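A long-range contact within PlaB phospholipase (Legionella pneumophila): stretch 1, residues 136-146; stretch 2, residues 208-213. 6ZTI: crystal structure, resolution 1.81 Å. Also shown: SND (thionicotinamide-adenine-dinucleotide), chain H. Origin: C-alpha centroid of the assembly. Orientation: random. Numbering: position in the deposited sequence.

Stretch 1 136-146: SALAQLGKSRL
Stretch 2, residues 208-213: VNSYTG

How do the two backbones run, and where do they come closest? Stretch 1 leaves an extended S136 (phi/psi -129/129) and takes helical angles from A137 to L141, with phi from -54 to -73 and psi from -12 to -37, without a regular helical bond pattern. A139 N donates to S136 O at 3.1 Å, and L138 N donates to the side-chain S136 OG, also at 3.1 Å. G142 then breaks the run with a positive phi (75/178), a conformation that favours glycine. K143 to L146 are helical, and L146 N reaches G142 O at 3.1 Å. Stretch 2 passes from V208 (-88/-8) through an open N209 (-132/89) into a 3-10 segment, S210 to T212. Here N209 O receives two hydrogen bonds from T212, one from N at 3.1 Å and one from OG1 (chi1 p) at 2.7 Å, and G213 N donates to S210 O at 2.9 Å. The nearest pair of CA atoms across the stretches is that of L138 and Y211, 6.7 Å apart.

What holds the Y211 ring? Its CA-to-CB bond points toward stretch 1, and chi1 m with chi2 -37° sets the ring against A137. A137 also points toward its partner and places CB over one face, 3.6 Å from the ring centroid and only 6° off the normal, a nearly ideal CH-pi geometry; the closest atom of the ring to A137 CB is Y211 CZ at 3.7 Å. The opposite face is occupied by the nicotinamide ring of the bound dinucleotide, with SND C3N over it, so the ring lies between A137 CB and the ligand. Y211 OH is hydrogen-bonded elsewhere in the structure.

How do the leucines complete the apolar packing? L138 sets out sideways, but its m,t rotamer brings the end of the chain nearer: CD2 lies 3.5 Å from Y211 CB and 4.1 Å from T212 CG2. L141, also m,t, points toward stretch 2. Its CD1 sits at the edge of the tyrosine ring, 4.5 Å from Y211 CD2, and 3.5 Å from N209 OD1, bridging the apolar and polar parts of the contact.

Which polar interaction ties the stretches together? R145 and N209 point toward one another, and R145 NH2 donates to N209 OD1 at 2.8 Å, with an N-H...O angle of 140°. The oxygen lies near the guanidinium plane, as suits an in-plane donor. R145 has chi1 m, chi2 t, chi3 p and chi4 176°; N209 has chi1 m and chi2 -69°. One water reinforces the pair, accepting from R145 NE at 3.0 Å and from N209 ND2 at 2.7 Å.

How does the ligand join this polar cluster? R145 NH1 donates to SND O2N and R145 NH2 to SND O1N, both at 2.8 Å and nearly straight, so the cationic group meets the phosphate with two nitrogens. SND N7N donates to N209 OD1 at 3.1 Å, making that oxygen a shared acceptor for arginine and ligand.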

# COMPACT_ATOMS: atom_id res chain seq x y z
N SER B 136 5.14 12.66 -20.14
CA SER B 136 6.45 12.04 -20.34
C SER B 136 6.44 10.65 -19.73
O SER B 136 6.07 10.48 -18.57
CB SER B 136 7.57 12.86 -19.69
OG SER B 136 8.77 12.09 -19.63
N ALA B 137 6.86 9.65 -20.51
CA ALA B 137 6.92 8.29 -20.00
C ALA B 137 7.84 8.18 -18.80
O ALA B 137 7.66 7.27 -17.98
CB ALA B 137 7.39 7.35 -21.12
N LEU B 138 8.80 9.09 -18.67
CA LEU B 138 9.76 9.03 -17.58
C LEU B 138 9.16 9.41 -16.23
O LEU B 138 9.72 9.03 -15.19
CB LEU B 138 10.94 9.96 -17.88
CG LEU B 138 11.93 9.58 -18.97
CD1 LEU B 138 12.94 10.70 -19.15
CD2 LEU B 138 12.64 8.31 -18.59
N ALA B 139 8.04 10.14 -16.22
CA ALA B 139 7.51 10.67 -14.97
C ALA B 139 7.14 9.56 -14.00
O ALA B 139 7.34 9.68 -12.79
CB ALA B 139 6.29 11.56 -15.24
N GLN B 140 6.61 8.45 -14.52
CA GLN B 140 6.22 7.35 -13.66
C GLN B 140 7.42 6.78 -12.91
O GLN B 140 7.29 6.37 -11.75
CB GLN B 140 5.51 6.27 -14.47
CG GLN B 140 4.98 5.15 -13.62
CD GLN B 140 4.00 4.25 -14.35
OE1 GLN B 140 4.36 3.17 -14.81
NE2 GLN B 140 2.76 4.70 -14.46
N LEU B 141 8.60 6.76 -13.53
CA LEU B 141 9.81 6.33 -12.84
C LEU B 141 10.06 7.08 -11.54
O LEU B 141 10.92 6.69 -10.75
CB LEU B 141 11.03 6.48 -13.75
CG LEU B 141 10.92 5.78 -15.10
CD1 LEU B 141 12.25 5.87 -15.82
CD2 LEU B 141 10.48 4.32 -14.97
N GLY B 142 9.32 8.18 -11.30
CA GLY B 142 9.23 8.79 -9.98
C GLY B 142 10.47 9.58 -9.58
O GLY B 142 11.49 9.62 -10.28
N LYS B 143 10.39 10.17 -8.39
CA LYS B 143 11.36 11.17 -7.96
C LYS B 143 12.76 10.58 -7.78
O LYS B 143 13.74 11.11 -8.33
CB LYS B 143 10.88 11.82 -6.65
CG LYS B 143 11.66 13.04 -6.21
CD LYS B 143 10.98 13.75 -5.04
CE LYS B 143 11.84 14.89 -4.51
NZ LYS B 143 12.01 15.99 -5.51
N SER B 144 12.88 9.51 -6.99
CA SER B 144 14.20 8.97 -6.69
C SER B 144 14.95 8.59 -7.96
O SER B 144 16.05 9.08 -8.23
CB SER B 144 14.08 7.77 -5.76
OG SER B 144 14.98 6.75 -6.15
N ARG B 145 14.37 7.68 -8.75
CA ARG B 145 15.05 7.22 -9.97
C ARG B 145 15.37 8.38 -10.91
O ARG B 145 16.43 8.38 -11.56
CB ARG B 145 14.20 6.18 -10.70
CG ARG B 145 14.11 4.85 -9.97
CD ARG B 145 12.98 4.00 -10.49
NE ARG B 145 13.30 3.38 -11.77
CZ ARG B 145 12.49 2.52 -12.39
NH1 ARG B 145 11.32 2.20 -11.85
NH2 ARG B 145 12.85 1.99 -13.56
N LEU B 146 14.46 9.35 -11.03
CA LEU B 146 14.65 10.41 -12.03
C LEU B 146 15.83 11.30 -11.67
O LEU B 146 16.58 11.73 -12.56
CB LEU B 146 13.37 11.23 -12.17
CG LEU B 146 12.26 10.56 -12.98
CD1 LEU B 146 10.98 11.38 -12.93
CD2 LEU B 146 12.69 10.35 -14.42
N VAL B 208 19.68 1.28 -17.59
CA VAL B 208 18.62 0.58 -16.88
C VAL B 208 17.26 1.21 -17.11
O VAL B 208 16.24 0.64 -16.68
CB VAL B 208 18.90 0.47 -15.36
CG1 VAL B 208 20.13 -0.43 -15.14
CG2 VAL B 208 19.11 1.79 -14.73
N ASN B 209 17.20 2.36 -17.79
CA ASN B 209 15.94 3.04 -18.12
C ASN B 209 15.95 3.43 -19.59
O ASN B 209 16.24 4.58 -19.95
CB ASN B 209 15.72 4.23 -17.22
CG ASN B 209 15.48 3.81 -15.78
OD1 ASN B 209 14.45 3.23 -15.47
ND2 ASN B 209 16.45 4.04 -14.92
N SER B 210 15.47 2.51 -20.43
CA SER B 210 15.58 2.62 -21.87
C SER B 210 14.66 3.68 -22.47
O SER B 210 14.85 4.05 -23.63
CB SER B 210 15.31 1.25 -22.51
OG SER B 210 13.99 0.82 -22.25
N TYR B 211 13.68 4.20 -21.71
CA TYR B 211 12.95 5.37 -22.17
C TYR B 211 13.90 6.50 -22.57
O TYR B 211 13.59 7.31 -23.45
CB TYR B 211 12.00 5.87 -21.08
CG TYR B 211 10.69 5.13 -20.93
CD1 TYR B 211 10.00 4.63 -22.03
CD2 TYR B 211 10.13 4.95 -19.67
CE1 TYR B 211 8.79 3.96 -21.86
CE2 TYR B 211 8.94 4.29 -19.49
CZ TYR B 211 8.27 3.80 -20.57
OH TYR B 211 7.08 3.15 -20.35
N THR B 212 15.08 6.57 -21.95
CA THR B 212 16.02 7.64 -22.27
C THR B 212 16.60 7.51 -23.68
O THR B 212 17.34 8.41 -24.09
CB THR B 212 17.13 7.68 -21.25
OG1 THR B 212 17.82 6.43 -21.22
CG2 THR B 212 16.55 7.96 -19.87
N GLY B 213 16.32 6.42 -24.39
CA GLY B 213 16.70 6.29 -25.79
C GLY B 213 15.56 5.86 -26.71
O GLY B 213 15.80 5.39 -27.82
PA SND H . 10.12 -2.86 -14.95
O1A SND H . 9.03 -3.88 -14.98
O2A SND H . 11.08 -2.80 -16.10
O5B SND H . 11.04 -2.95 -13.63
C5B SND H . 10.40 -3.26 -12.39
C4B SND H . 11.32 -2.81 -11.28
O4B SND H . 12.61 -3.45 -11.42
C3B SND H . 11.59 -1.31 -11.25
O3B SND H . 11.61 -0.86 -9.90
C2B SND H . 12.97 -1.20 -11.89
O2B SND H . 13.68 -0.05 -11.47
C1B SND H . 13.62 -2.48 -11.36
N9A SND H . 14.75 -2.94 -12.16
C8A SND H . 14.71 -3.55 -13.38
N7A SND H . 15.88 -3.76 -13.92
C5A SND H . 16.77 -3.25 -12.99
C6A SND H . 18.17 -3.10 -12.99
N6A SND H . 18.95 -3.56 -13.97
N1A SND H . 18.73 -2.49 -11.93
C2A SND H . 17.95 -2.08 -10.92
N3A SND H . 16.62 -2.18 -10.81
C4A SND H . 16.09 -2.76 -11.89
O3 SND H . 9.45 -1.42 -14.83
PN SND H . 10.01 0.07 -14.65
O1N SND H . 11.43 0.07 -15.06
O2N SND H . 9.64 0.54 -13.30
O5D SND H . 9.11 0.84 -15.75
C5D SND H . 7.84 1.40 -15.37
C4D SND H . 6.83 1.21 -16.49
O4D SND H . 7.37 1.72 -17.74
C3D SND H . 6.42 -0.22 -16.79
O3D SND H . 5.08 -0.22 -17.28
C2D SND H . 7.44 -0.62 -17.87
O2D SND H . 7.02 -1.71 -18.69
C1D SND H . 7.48 0.67 -18.67
N1N SND H . 8.84 0.80 -19.37
C2N SND H . 9.85 1.29 -18.62
C3N SND H . 11.08 1.54 -19.19
C7N SND H . 12.14 2.22 -18.41
S7N SND H . 13.07 3.42 -19.10
N7N SND H . 12.29 1.86 -17.15
C4N SND H . 11.26 1.24 -20.54
C5N SND H . 10.22 0.71 -21.28
C6N SND H . 9.00 0.49 -20.67
O HOH W 1 16.25 3.26 -12.31